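Local coordinates for protein tyrosinase (Aspergillus oryzae, PDB 6JU8) that probably uses a pair of copper ions and molecular oxygen to oxidise L-tyrosine and L-dopa to L-dopaquinone in melanin biosynthesis, at residues F103-R108 with D406-F411; L168-L173 with L263-H268. The protein carries 1 engineered substitution. All blocks are in the same frame, centred on the assembly; numbering follows the deposited sequence.

Interaction 1 (F103-R108 with D406-F411); sequences FPTWHR and DDLRPF. With CU (copper (II) ion), chain C.
The indole N-H of Trp106 points at the backbone oxygen of Arg409, with NE1 to O at 2.8 Å and a nearly straight N-H...O angle of 166°. The oxygen lies at the ring edge, in the indole plane, while NE1 is tilted from the carbonyl plane of Arg409. CG is anti to the backbone N (chi1 -173°), and the far end of the indole, not its CB, reaches the loop before strand 412-415. Phe411 lies over one indole face: its CE2 comes within 3.4 Å of Trp106 CE2, offset toward the rim, and its CZ is 3.5 Å from Trp106 CZ2. The ring planes meet obliquely, at 40°. Leu408 packs against both the indole and the helix backbone, its CB 4.1 Å from Trp106 CD1 and its CD1 4.0 Å from the backbone oxygen of Thr105. Phe411 also reaches Val109 and Leu113, farther along the same helix.

Next along the helix, His107 binds a copper ion through NE2 at 2.0 Å, sharing it with His71, His98 and a water. Phe103 O accepts from His107 ND1 at 2.8 Å, in the imidazole plane, and from the backbone N of His107, which approaches from the opposite face of the carbonyl. Trp106 CE3 sits over the centre of one imidazole face. The indole is thus a second-shell group, its rotation probably restrained by the bond at its edge and by Phe411 over a face, while the ND1 bond helps to hold the imidazole with NE2 toward the metal.

Interaction 2 (L168-L173 with L263-H268); sequences LRLPIL and LALNEH
The last turn of helix 258-267 meets an extended loop of the central tyrosinase domain where the Asn266 carboxamide pairs with the backbone of Leu168. The backbone N of Leu168 gives a hydrogen bond to Asn266 OD1 at 2.9 Å, lying in the carbonyl plane on a lone pair of that oxygen. Asn266 ND2 returns a bond of 2.9 Å to Leu168 O, close to the amide plane and fairly straight at 161°. Because OD1 accepts and ND2 donates, the two bonds together fix which way round the amide lies. ND2 also binds Asn262 O one turn back, while Asn262 OD1 takes the backbone N of Leu170.

Beside this polar pair lies an apolar seam. Leu168 CB is 4.3 Å from Leu265 CB, and Leu168 CD1 approaches the backbone oxygen of Leu265. Leu265 is directed at the loop: its CD1 is 4.0 Å from Leu170 N and 4.1 Å from Leu170 CD2, and the two leucine side chains cross at about a right angle. Leu170 continues to Trp258 and Ala261 on the same helix and to Val339 of helix 328-340. Arg169 points away, its NE in a salt bridge with Glu167, its NH2 hydrogen-bonded to Asn245 O and its guanidinium in a cation-pi contact with Tyr246, both of the second subunit. Two-point pairing of an asparagine amide with the N-H and C=O of one residue imitates strand pairing and joins an extended loop to a helix end.

The two contacts lie on opposite sides of the chain's centre, with their own centres 28 Å apart and nearest atoms about 15 Å apart, so neither touches the other. Along the chain, interaction 2 is nested inside the loop closed by interaction 1. Their relation to the dinuclear copper site differs. Interaction 1 contains His107, a ligand of one copper, and the Trp106 side chain is about 4 Å from that of His71, another ligand of the same copper. Interaction 2 is more remote: the Leu265 side chain is about 9 Å from that of His336, a ligand of the other copper, and about 13 Å from a copper ion. It lies instead near the second subunit.

Interaction 1 (F103-R108 with D406-F411)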
loop_
_atom_site.group_PDB
_atom_site.type_symbol
_atom_site.label_atom_id
_atom_site.label_comp_id
_atom_site.label_asym_id
_atom_site.label_seq_id
_atom_site.Cartn_x
_atom_site.Cartn_y
_atom_site.Cartn_z
ATOM N N PHE A 103 -22.921 23.627 -4.022
ATOM C CA PHE A 103 -22.011 22.495 -3.772
ATOM C C PHE A 103 -22.763 21.301 -3.222
ATOM O O PHE A 103 -22.597 20.180 -3.738
ATOM C CB PHE A 103 -20.875 22.970 -2.847
ATOM C CG PHE A 103 -20.169 21.849 -2.125
ATOM C CD1 PHE A 103 -19.215 21.081 -2.801
ATOM C CD2 PHE A 103 -20.475 21.542 -0.796
ATOM C CE1 PHE A 103 -18.577 20.022 -2.187
ATOM C CE2 PHE A 103 -19.852 20.457 -0.186
ATOM C CZ PHE A 103 -18.933 19.687 -0.889
ATOM N N PRO A 104 -23.599 21.390 -2.191
ATOM C CA PRO A 104 -24.239 20.153 -1.696
ATOM C C PRO A 104 -25.237 19.573 -2.673
ATOM O O PRO A 104 -25.412 18.342 -2.717
ATOM C CB PRO A 104 -24.955 20.620 -0.414
ATOM C CG PRO A 104 -24.214 21.871 -0.014
ATOM C CD PRO A 104 -23.883 22.559 -1.325
ATOM N N THR A 105 -25.952 20.432 -3.428
ATOM C CA THR A 105 -27.023 19.868 -4.266
ATOM C C THR A 105 -26.479 19.295 -5.555
ATOM O O THR A 105 -26.942 18.237 -6.026
ATOM C CB THR A 105 -28.116 20.925 -4.519
ATOM O OG1 THR A 105 -27.445 22.115 -4.942
ATOM C CG2 THR A 105 -28.879 21.196 -3.223
ATOM N N TRP A 106 -25.454 19.937 -6.130
ATOM C CA TRP A 106 -24.810 19.299 -7.301
ATOM C C TRP A 106 -24.332 17.916 -6.916
ATOM O O TRP A 106 -24.548 16.922 -7.631
ATOM C CB TRP A 106 -23.656 20.198 -7.818
ATOM C CG TRP A 106 -23.123 19.641 -9.112
ATOM C CD1 TRP A 106 -23.547 19.996 -10.365
ATOM C CD2 TRP A 106 -22.115 18.652 -9.287
ATOM N NE1 TRP A 106 -22.860 19.279 -11.332
ATOM C CE2 TRP A 106 -21.979 18.445 -10.678
ATOM C CE3 TRP A 106 -21.321 17.900 -8.401
ATOM C CZ2 TRP A 106 -21.073 17.523 -11.208
ATOM C CZ3 TRP A 106 -20.420 16.994 -8.933
ATOM C CH2 TRP A 106 -20.300 16.802 -10.328
ATOM N N HIS A 107 -23.644 17.804 -5.764
ATOM C CA HIS A 107 -23.108 16.501 -5.378
ATOM C C HIS A 107 -24.195 15.531 -4.965
ATOM O O HIS A 107 -24.008 14.313 -5.168
ATOM C CB HIS A 107 -22.052 16.672 -4.273
ATOM C CG HIS A 107 -20.779 17.252 -4.790
ATOM N ND1 HIS A 107 -20.536 18.613 -4.927
ATOM C CD2 HIS A 107 -19.651 16.657 -5.246
ATOM C CE1 HIS A 107 -19.313 18.806 -5.422
ATOM N NE2 HIS A 107 -18.755 17.629 -5.638
ATOM N N ARG A 108 -25.340 15.987 -4.460
ATOM C CA ARG A 108 -26.446 15.091 -4.149
ATOM C C ARG A 108 -26.863 14.359 -5.413
ATOM O O ARG A 108 -27.077 13.135 -5.394
ATOM C CB ARG A 108 -27.612 15.885 -3.546
ATOM C CG ARG A 108 -28.861 15.011 -3.320
ATOM C CD ARG A 108 -29.858 15.674 -2.366
ATOM N NE ARG A 108 -29.361 15.667 -0.998
ATOM C CZ ARG A 108 -29.863 16.333 0.023
ATOM N NH1 ARG A 108 -30.944 17.102 -0.084
ATOM N NH2 ARG A 108 -29.268 16.234 1.214
ATOM N N ASP A 406 -29.907 27.620 -10.380
ATOM C CA ASP A 406 -28.898 27.194 -11.344
ATOM C C ASP A 406 -29.180 25.791 -11.879
ATOM O O ASP A 406 -29.484 24.864 -11.114
ATOM C CB ASP A 406 -27.513 27.155 -10.688
ATOM C CG ASP A 406 -26.905 28.507 -10.394
ATOM O OD1 ASP A 406 -27.463 29.560 -10.748
ATOM O OD2 ASP A 406 -25.805 28.514 -9.789
ATOM N N ASP A 407 -29.013 25.599 -13.190
ATOM C CA ASP A 407 -29.017 24.249 -13.738
ATOM C C ASP A 407 -27.818 23.472 -13.205
ATOM O O ASP A 407 -26.664 23.920 -13.281
ATOM C CB ASP A 407 -28.904 24.342 -15.271
ATOM C CG ASP A 407 -30.205 24.709 -15.956
ATOM O OD1 ASP A 407 -31.294 24.570 -15.372
ATOM O OD2 ASP A 407 -30.086 25.193 -17.101
ATOM N N LEU A 408 -28.072 22.286 -12.691
ATOM C CA LEU A 408 -27.001 21.411 -12.200
ATOM C C LEU A 408 -26.539 20.509 -13.326
ATOM O O LEU A 408 -26.728 19.292 -13.366
ATOM C CB LEU A 408 -27.519 20.629 -10.995
ATOM C CG LEU A 408 -28.043 21.462 -9.835
ATOM C CD1 LEU A 408 -28.660 20.567 -8.763
ATOM C CD2 LEU A 408 -26.941 22.326 -9.243
ATOM N N ARG A 409 -25.878 21.160 -14.297
ATOM C CA ARG A 409 -25.315 20.462 -15.454
ATOM C C ARG A 409 -24.269 19.471 -14.975
ATOM O O ARG A 409 -23.533 19.774 -14.024
ATOM C CB ARG A 409 -24.690 21.497 -16.406
ATOM C CG ARG A 409 -25.716 22.474 -16.987
ATOM C CD ARG A 409 -25.074 23.370 -18.056
ATOM N NE ARG A 409 -23.647 23.511 -17.797
ATOM C CZ ARG A 409 -22.678 23.446 -18.697
ATOM N NH1 ARG A 409 -21.400 23.580 -18.354
ATOM N NH2 ARG A 409 -22.984 23.247 -19.979
ATOM N N PRO A 410 -24.130 18.306 -15.592
ATOM C CA PRO A 410 -24.792 17.870 -16.810
ATOM C C PRO A 410 -25.972 16.937 -16.602
ATOM O O PRO A 410 -26.325 16.150 -17.494
ATOM C CB PRO A 410 -23.624 17.085 -17.458
ATOM C CG PRO A 410 -23.098 16.305 -16.278
ATOM C CD PRO A 410 -23.102 17.323 -15.155
ATOM N N PHE A 411 -26.634 17.029 -15.460
ATOM C CA PHE A 411 -27.562 16.011 -15.012
ATOM C C PHE A 411 -28.974 16.245 -15.539
ATOM O O PHE A 411 -29.578 17.256 -15.209
ATOM C CB PHE A 411 -27.571 15.962 -13.486
ATOM C CG PHE A 411 -26.205 15.732 -12.877
ATOM C CD1 PHE A 411 -25.401 14.687 -13.328
ATOM C CD2 PHE A 411 -25.744 16.545 -11.849
ATOM C CE1 PHE A 411 -24.153 14.466 -12.739
ATOM C CE2 PHE A 411 -24.527 16.311 -11.247
ATOM C CZ PHE A 411 -23.739 15.257 -11.692
HETATM CU CU CU C . -16.835 17.842 -6.143
HETATM O O HOH W 1 -15.740 17.141 -4.721
#

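Interaction 2 (L168-L173 with L263-H268)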
loop_
_atom_site.group_PDB
_atom_site.type_symbol
_atom_site.label_atom_id
_atom_site.label_comp_id
_atom_site.label_asym_id
_atom_site.label_seq_id
_atom_site.Cartn_x
_atom_site.Cartn_y
_atom_site.Cartn_z
ATOM N N LEU A 168 -10.598 7.514 14.181
ATOM C CA LEU A 168 -11.258 7.587 12.890
ATOM C C LEU A 168 -10.461 6.767 11.890
ATOM O O LEU A 168 -9.229 6.675 11.975
ATOM C CB LEU A 168 -11.342 9.054 12.462
ATOM C CG LEU A 168 -11.974 10.034 13.451
ATOM C CD1 LEU A 168 -11.873 11.451 12.904
ATOM C CD2 LEU A 168 -13.424 9.645 13.704
ATOM N N ARG A 169 -11.138 6.143 10.940
ATOM C CA ARG A 169 -10.435 5.272 10.007
ATOM C C ARG A 169 -11.088 5.315 8.637
ATOM O O ARG A 169 -12.321 5.434 8.528
ATOM C CB ARG A 169 -10.481 3.803 10.450
ATOM C CG ARG A 169 -9.780 3.524 11.787
ATOM C CD ARG A 169 -9.827 2.014 12.027
ATOM N NE ARG A 169 -9.447 1.676 13.402
ATOM C CZ ARG A 169 -9.653 0.463 13.904
ATOM N NH1 ARG A 169 -10.244 -0.466 13.149
ATOM N NH2 ARG A 169 -9.277 0.206 15.153
ATOM N N LEU A 170 -10.274 5.120 7.594
ATOM C CA LEU A 170 -10.890 4.736 6.314
ATOM C C LEU A 170 -11.740 3.472 6.453
ATOM O O LEU A 170 -11.492 2.620 7.302
ATOM C CB LEU A 170 -9.823 4.451 5.253
ATOM C CG LEU A 170 -8.882 5.583 4.877
ATOM C CD1 LEU A 170 -8.024 5.239 3.658
ATOM C CD2 LEU A 170 -9.586 6.900 4.662
ATOM N N PRO A 171 -12.745 3.287 5.602
ATOM C CA PRO A 171 -13.561 2.058 5.683
ATOM C C PRO A 171 -12.711 0.793 5.620
ATOM O O PRO A 171 -11.750 0.689 4.839
ATOM C CB PRO A 171 -14.396 2.114 4.393
ATOM C CG PRO A 171 -14.512 3.580 4.113
ATOM C CD PRO A 171 -13.165 4.174 4.500
ATOM N N ILE A 172 -13.150 -0.198 6.395
ATOM C CA ILE A 172 -12.537 -1.529 6.312
ATOM C C ILE A 172 -12.353 -1.945 4.859
ATOM O O ILE A 172 -11.266 -2.335 4.408
ATOM C CB ILE A 172 -13.385 -2.575 7.055
ATOM C CG1 ILE A 172 -13.539 -2.278 8.559
ATOM C CG2 ILE A 172 -12.809 -3.959 6.854
ATOM C CD1 ILE A 172 -14.705 -2.996 9.216
ATOM N N LEU A 173 -13.470 -1.887 4.125
ATOM C CA LEU A 173 -13.457 -2.504 2.791
ATOM C C LEU A 173 -12.540 -1.730 1.867
ATOM O O LEU A 173 -11.949 -2.294 0.944
ATOM C CB LEU A 173 -14.915 -2.572 2.300
ATOM C CG LEU A 173 -15.145 -3.212 0.944
ATOM C CD1 LEU A 173 -14.621 -4.640 0.913
ATOM C CD2 LEU A 173 -16.641 -3.211 0.611
ATOM N N LEU A 263 -3.653 8.300 9.906
ATOM C CA LEU A 263 -2.898 9.223 10.751
ATOM C C LEU A 263 -3.392 10.661 10.551
ATOM O O LEU A 263 -3.607 11.403 11.518
ATOM C CB LEU A 263 -1.405 9.152 10.393
ATOM C CG LEU A 263 -0.463 10.055 11.182
ATOM C CD1 LEU A 263 -0.388 9.633 12.650
ATOM C CD2 LEU A 263 0.944 10.018 10.577
ATOM N N ALA A 264 -3.561 11.080 9.296
ATOM C CA ALA A 264 -4.004 12.430 8.993
ATOM C C ALA A 264 -5.404 12.693 9.536
ATOM O O ALA A 264 -5.668 13.770 10.053
ATOM C CB ALA A 264 -4.018 12.633 7.478
ATOM N N LEU A 265 -6.329 11.746 9.416
ATOM C CA LEU A 265 -7.681 11.926 9.939
ATOM C C LEU A 265 -7.638 12.232 11.427
ATOM O O LEU A 265 -8.400 13.095 11.880
ATOM C CB LEU A 265 -8.546 10.701 9.662
ATOM C CG LEU A 265 -8.869 10.371 8.215
ATOM C CD1 LEU A 265 -9.487 8.971 8.183
ATOM C CD2 LEU A 265 -9.825 11.379 7.610
ATOM N N ASN A 266 -6.768 11.535 12.164
ATOM C CA ASN A 266 -6.728 11.703 13.608
ATOM C C ASN A 266 -5.833 12.831 14.068
ATOM O O ASN A 266 -6.059 13.369 15.170
ATOM C CB ASN A 266 -6.348 10.353 14.247
ATOM C CG ASN A 266 -7.482 9.365 14.044
ATOM O OD1 ASN A 266 -8.553 9.476 14.657
ATOM N ND2 ASN A 266 -7.266 8.406 13.143
ATOM N N GLU A 267 -4.891 13.275 13.246
ATOM C CA GLU A 267 -4.096 14.473 13.527
ATOM C C GLU A 267 -4.792 15.757 13.068
ATOM O O GLU A 267 -4.434 16.826 13.564
ATOM C CB GLU A 267 -2.718 14.387 12.860
ATOM C CG GLU A 267 -1.805 13.361 13.529
ATOM C CD GLU A 267 -0.333 13.631 13.331
ATOM O OE1 GLU A 267 0.469 12.925 13.971
ATOM O OE2 GLU A 267 0.041 14.531 12.554
ATOM N N HIS A 268 -5.756 15.637 12.172
ATOM C CA HIS A 268 -6.590 16.709 11.657
ATOM C C HIS A 268 -5.854 18.001 11.352
ATOM O O HIS A 268 -6.215 19.049 11.899
ATOM C CB HIS A 268 -7.766 16.945 12.618
ATOM C CG HIS A 268 -7.402 17.212 14.040
ATOM N ND1 HIS A 268 -6.975 18.429 14.511
ATOM C CD2 HIS A 268 -7.423 16.381 15.112
ATOM C CE1 HIS A 268 -6.718 18.357 15.811
ATOM N NE2 HIS A 268 -7.008 17.134 16.199
#